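Local coordinates for protein beta-agarase D (Zobellia galactanivorans, PDB 4ASM) that hydrolyses the beta-1,4-galactosidic linkages of agarose as the GH16 catalytic domain of a secreted endo-acting enzyme, retaining anomeric configuration and giving mainly the tetramer, at residues A[243-247]-A[248-252]; A[127-130]-A[131-135]. All blocks are in the same frame, centred on the assembly; numbering follows the deposited sequence.

Interaction 1: A[243-247]-A[248-252]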
loop_
_atom_site.group_PDB
_atom_site.type_symbol
_atom_site.label_atom_id
_atom_site.label_comp_id
_atom_site.label_asym_id
_atom_site.label_seq_id
_atom_site.Cartn_x
_atom_site.Cartn_y
_atom_site.Cartn_z
ATOM N N ARG A 243 11.092 -4.052 8.182
ATOM C CA ARG A 243 11.083 -5.182 7.256
ATOM C C ARG A 243 12.000 -4.932 6.063
ATOM O O ARG A 243 12.113 -3.806 5.592
ATOM C CB ARG A 243 9.664 -5.458 6.738
ATOM C CG ARG A 243 9.567 -6.744 5.900
ATOM C CD ARG A 243 8.164 -7.238 5.898
ATOM N NE ARG A 243 7.812 -8.080 4.753
ATOM C CZ ARG A 243 7.572 -9.391 4.810
ATOM N NH1 ARG A 243 7.699 -10.071 5.946
ATOM N NH2 ARG A 243 7.169 -10.035 3.718
ATOM N N ILE A 244 12.662 -5.987 5.593
ATOM C CA ILE A 244 13.412 -5.939 4.345
ATOM C C ILE A 244 12.997 -7.142 3.506
ATOM O O ILE A 244 12.920 -8.269 4.031
ATOM C CB ILE A 244 14.944 -6.008 4.553
ATOM C CG1 ILE A 244 15.423 -4.947 5.545
ATOM C CG2 ILE A 244 15.680 -5.814 3.210
ATOM C CD1 ILE A 244 16.893 -5.032 5.845
ATOM N N LEU A 245 12.721 -6.910 2.215
ATOM C CA LEU A 245 12.620 -7.979 1.221
ATOM C C LEU A 245 13.831 -7.829 0.335
ATOM O O LEU A 245 14.099 -6.742 -0.197
ATOM C CB LEU A 245 11.355 -7.862 0.359
ATOM C CG LEU A 245 10.249 -8.836 0.743
ATOM C CD1 LEU A 245 9.704 -8.398 2.077
ATOM C CD2 LEU A 245 9.157 -8.916 -0.280
ATOM N N ASP A 246 14.606 -8.890 0.197
ATOM C CA ASP A 246 15.820 -8.799 -0.601
ATOM C C ASP A 246 15.945 -10.043 -1.451
ATOM O O ASP A 246 16.533 -11.062 -1.025
ATOM C CB ASP A 246 17.045 -8.585 0.296
ATOM C CG ASP A 246 18.299 -8.260 -0.497
ATOM O OD1 ASP A 246 18.426 -8.751 -1.645
ATOM O OD2 ASP A 246 19.170 -7.506 0.026
ATOM N N ASN A 247 15.396 -9.937 -2.666
ATOM C CA ASN A 247 15.458 -10.986 -3.699
ATOM C C ASN A 247 14.678 -12.264 -3.346
ATOM O O ASN A 247 13.603 -12.522 -3.909
ATOM C CB ASN A 247 16.922 -11.285 -4.093
ATOM C CG ASN A 247 17.032 -12.173 -5.309
ATOM O OD1 ASN A 247 17.786 -13.159 -5.308
ATOM N ND2 ASN A 247 16.286 -11.850 -6.344
ATOM N N ASP A 248 15.215 -13.067 -2.422
ATOM C CA ASP A 248 14.642 -14.369 -2.081
ATOM C C ASP A 248 14.599 -14.610 -0.571
ATOM O O ASP A 248 14.387 -15.732 -0.125
ATOM C CB ASP A 248 15.369 -15.531 -2.798
ATOM C CG ASP A 248 16.864 -15.531 -2.565
ATOM O OD1 ASP A 248 17.373 -14.697 -1.799
ATOM O OD2 ASP A 248 17.541 -16.381 -3.197
ATOM N N ALA A 249 14.774 -13.524 0.187
ATOM C CA ALA A 249 14.842 -13.583 1.646
ATOM C C ALA A 249 14.157 -12.391 2.267
ATOM O O ALA A 249 13.993 -11.337 1.630
ATOM C CB ALA A 249 16.303 -13.625 2.089
ATOM N N VAL A 250 13.789 -12.551 3.531
ATOM C CA VAL A 250 13.017 -11.552 4.246
ATOM C C VAL A 250 13.620 -11.393 5.638
ATOM O O VAL A 250 14.110 -12.359 6.233
ATOM C CB VAL A 250 11.551 -12.035 4.399
ATOM C CG1 VAL A 250 10.725 -11.046 5.130
ATOM C CG2 VAL A 250 10.929 -12.311 3.018
ATOM N N GLN A 251 13.589 -10.168 6.157
ATOM C CA GLN A 251 13.814 -9.974 7.591
ATOM C C GLN A 251 12.727 -9.050 8.092
ATOM O O GLN A 251 12.353 -8.097 7.398
ATOM C CB GLN A 251 15.219 -9.453 7.912
ATOM C CG GLN A 251 15.474 -7.987 7.705
ATOM C CD GLN A 251 16.860 -7.610 8.215
ATOM O OE1 GLN A 251 17.024 -6.793 9.132
ATOM N NE2 GLN A 251 17.858 -8.213 7.621
ATOM N N THR A 252 12.158 -9.370 9.245
ATOM C CA THR A 252 11.108 -8.507 9.796
ATOM C C THR A 252 11.172 -8.419 11.307
ATOM O O THR A 252 11.620 -9.356 11.984
ATOM C CB THR A 252 9.688 -8.682 9.112
ATOM O OG1 THR A 252 8.569 -8.539 10.008
ATOM C CG2 THR A 252 9.627 -9.859 8.197
HETATM O O HOH W 1 19.528 -13.627 -2.900
#

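Interaction 2: A[127-130]-A[131-135]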
loop_
_atom_site.group_PDB
_atom_site.type_symbol
_atom_site.label_atom_id
_atom_site.label_comp_id
_atom_site.label_asym_id
_atom_site.label_seq_id
_atom_site.Cartn_x
_atom_site.Cartn_y
_atom_site.Cartn_z
ATOM N N THR A 127 4.221 12.971 -10.631
ATOM C CA THR A 127 5.639 12.675 -10.746
ATOM C C THR A 127 5.863 11.221 -10.367
ATOM O O THR A 127 5.588 10.838 -9.218
ATOM C CB THR A 127 6.485 13.592 -9.845
ATOM O OG1 THR A 127 6.179 14.958 -10.163
ATOM C CG2 THR A 127 7.992 13.323 -10.062
ATOM N N ARG A 128 6.370 10.436 -11.314
ATOM C CA ARG A 128 6.623 9.012 -11.092
ATOM C C ARG A 128 7.904 8.780 -10.313
ATOM O O ARG A 128 8.768 9.646 -10.223
ATOM C CB ARG A 128 6.628 8.261 -12.427
ATOM C CG ARG A 128 5.241 8.237 -13.056
ATOM C CD ARG A 128 5.223 7.514 -14.388
ATOM N NE ARG A 128 3.872 7.487 -14.945
ATOM C CZ ARG A 128 3.612 7.556 -16.248
ATOM N NH1 ARG A 128 4.619 7.634 -17.113
ATOM N NH2 ARG A 128 2.364 7.516 -16.692
ATOM N N VAL A 129 8.008 7.593 -9.726
ATOM C CA VAL A 129 9.199 7.229 -8.963
ATOM C C VAL A 129 9.806 5.926 -9.476
ATOM O O VAL A 129 9.104 5.062 -10.030
ATOM C CB VAL A 129 8.887 7.125 -7.452
ATOM C CG1 VAL A 129 8.281 8.432 -6.917
ATOM C CG2 VAL A 129 7.957 5.953 -7.122
ATOM N N LYS A 130 11.111 5.781 -9.279
ATOM C CA LYS A 130 11.813 4.548 -9.644
ATOM C C LYS A 130 13.029 4.396 -8.734
ATOM O O LYS A 130 13.616 5.396 -8.297
ATOM C CB LYS A 130 12.255 4.584 -11.125
ATOM C CG LYS A 130 12.626 3.179 -11.674
ATOM C CD LYS A 130 12.988 3.232 -13.158
ATOM C CE LYS A 130 13.284 1.843 -13.687
ATOM N NZ LYS A 130 13.429 1.885 -15.172
ATOM N N TYR A 131 13.415 3.150 -8.445
ATOM C CA TYR A 131 14.601 2.924 -7.634
ATOM C C TYR A 131 15.795 3.679 -8.253
ATOM O O TYR A 131 15.884 3.829 -9.485
ATOM C CB TYR A 131 14.909 1.422 -7.508
ATOM C CG TYR A 131 15.411 0.817 -8.795
ATOM C CD1 TYR A 131 16.780 0.831 -9.105
ATOM C CD2 TYR A 131 14.519 0.250 -9.706
ATOM C CE1 TYR A 131 17.235 0.318 -10.303
ATOM C CE2 TYR A 131 14.981 -0.287 -10.917
ATOM C CZ TYR A 131 16.340 -0.245 -11.194
ATOM O OH TYR A 131 16.816 -0.770 -12.384
ATOM N N PRO A 132 16.700 4.177 -7.404
ATOM C CA PRO A 132 16.607 4.188 -5.955
ATOM C C PRO A 132 15.767 5.369 -5.484
ATOM O O PRO A 132 15.976 6.507 -5.921
ATOM C CB PRO A 132 18.067 4.325 -5.509
ATOM C CG PRO A 132 18.731 5.079 -6.661
ATOM C CD PRO A 132 17.948 4.792 -7.898
ATOM N N VAL A 133 14.811 5.097 -4.600
ATOM C CA VAL A 133 13.899 6.142 -4.141
ATOM C C VAL A 133 13.306 5.737 -2.795
ATOM O O VAL A 133 12.993 4.558 -2.580
ATOM C CB VAL A 133 12.780 6.433 -5.185
ATOM C CG1 VAL A 133 11.856 5.236 -5.361
ATOM C CG2 VAL A 133 12.008 7.704 -4.835
ATOM N N PHE A 134 13.162 6.723 -1.919
ATOM C CA PHE A 134 12.497 6.546 -0.624
ATOM C C PHE A 134 11.239 7.407 -0.559
ATOM O O PHE A 134 11.285 8.611 -0.842
ATOM C CB PHE A 134 13.468 6.918 0.509
ATOM C CG PHE A 134 12.850 6.917 1.878
ATOM C CD1 PHE A 134 12.444 5.727 2.469
ATOM C CD2 PHE A 134 12.688 8.115 2.570
ATOM C CE1 PHE A 134 11.863 5.741 3.737
ATOM C CE2 PHE A 134 12.106 8.142 3.840
ATOM C CZ PHE A 134 11.692 6.939 4.416
ATOM N N VAL A 135 10.111 6.776 -0.230
ATOM C CA VAL A 135 8.823 7.477 -0.163
ATOM C C VAL A 135 8.272 7.259 1.233
ATOM O O VAL A 135 8.151 6.120 1.666
ATOM C CB VAL A 135 7.807 6.919 -1.218
ATOM C CG1 VAL A 135 6.505 7.731 -1.212
ATOM C CG2 VAL A 135 8.429 6.934 -2.627
#

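Interaction 1: A[243-247]-A[248-252]
The guanidinium of Arg243 reaches obliquely across the neighbouring strand to Val250, whose CG1 covers one face toward the rim of the flat group, 3.3 Å from Arg243 NH1. The arginine chain sets off with CG anti to the backbone N (chi1 -173°) and stays extended through NE, so its methylenes run alongside Thr252, with Arg243 CD 3.8 Å from Thr252 CB. A long, flexible residue suits this place: its stem lies along Thr252 on the neighbouring strand while NH1 goes on to a salt bridge with Asp203. On the same face Leu245 stands next to Val250, an apolar pair meeting at Leu245 CD1 and Val250 CG1, 4.2 Å apart. The other face carries Ile244 and Gln251, extended in one direction; Ile244 CD1 rests against the amide carbon CD of Gln251 at 3.5 Å, and Gln251 also touches Leu291 of helix 291-297.

These pairs sit on a beta hairpin of the GH16 jelly roll, strands 240-246 and 249-253 running antiparallel. Ile244 and Gln251 form a hydrogen-bonded pair, with Ile244 N-H donating to Gln251 O at 2.8 Å and Gln251 N donating in return to Ile244 O. At the bend Asp246 O accepts from Asp248 N (2.8 Å) and, at longer range, from Ala249 N, both reaching it from one face of its carbonyl plane. The first of these closes a classic gamma turn centred on Asn247, whose positive phi of 67° asparagine tolerates better than most residues. At the tip of the hairpin the amide of Asn247 and the carboxylate of Asp248 are turned 44° apart; one water donates to both Asn247 OD1 and Asp248 OD1, at 2.6 Å to the latter. Buried Asp246 is held by salt bridges to Arg232 and Lys295.

Interaction 2: A[127-130]-A[131-135]
The stem of Lys130 runs alongside the ring of Tyr131 at a cis-proline turn of the type VI kind in the GH16 beta-sandwich, where the loop after strand 112-125 leads into strand 133-140. The peptide between Tyr131 and Pro132 is cis, a geometry that proline adopts more readily than other residues, and it is consistent with the reversal of the chain here. The lysine starts with CB against the backbone N of Tyr131. CG is anti to its own backbone N (chi1 -163°), which brings Lys130 CG forward to 3.3 Å from Tyr131 N and 4.0 Å from Tyr131 CD2. From there the aliphatic chain stays extended, and Lys130 CE comes obliquely to the ring, 3.9 Å from Tyr131 CE2. The tip, NZ, goes past the tyrosine to a weak hydrogen bond with Ser316 O. A long lysine thus suits a partly exposed site, its aliphatic stem against the aromatic neighbour and its charge further out, while the Tyr131 ring also meets that of Trp227.

Inside the turn Val129 and Val133, both buried, form an apolar contact between compact branched side chains, Val129 CB lying 4.1 Å from Val133 CG1 and Val133 CG2 alike. Val133 also touches Val358 of strand 350-362. Val133 CG1 lies 3.4 Å from the backbone O of Lys130.

In the fold
Both contacts are local turns of one chain, with centres 19 Å apart and no touch between them. Interaction 1 is a buried hairpin fastened mainly by backbone hydrogen bonds; interaction 2 is only partly buried and has no hydrogen bond between its two segments, relying on apolar contacts round a cis proline. They belong to a connected run of strands: 133-140 pairs with 220-229, which pairs with 232-237, which pairs with 240-246. Charged groups in both ranges turn to other parts of the chain: buried Arg243 and Asp246 in one, partly exposed Arg128 with Asp320 and Glu318 in the other, where Lys130 makes a weak bond.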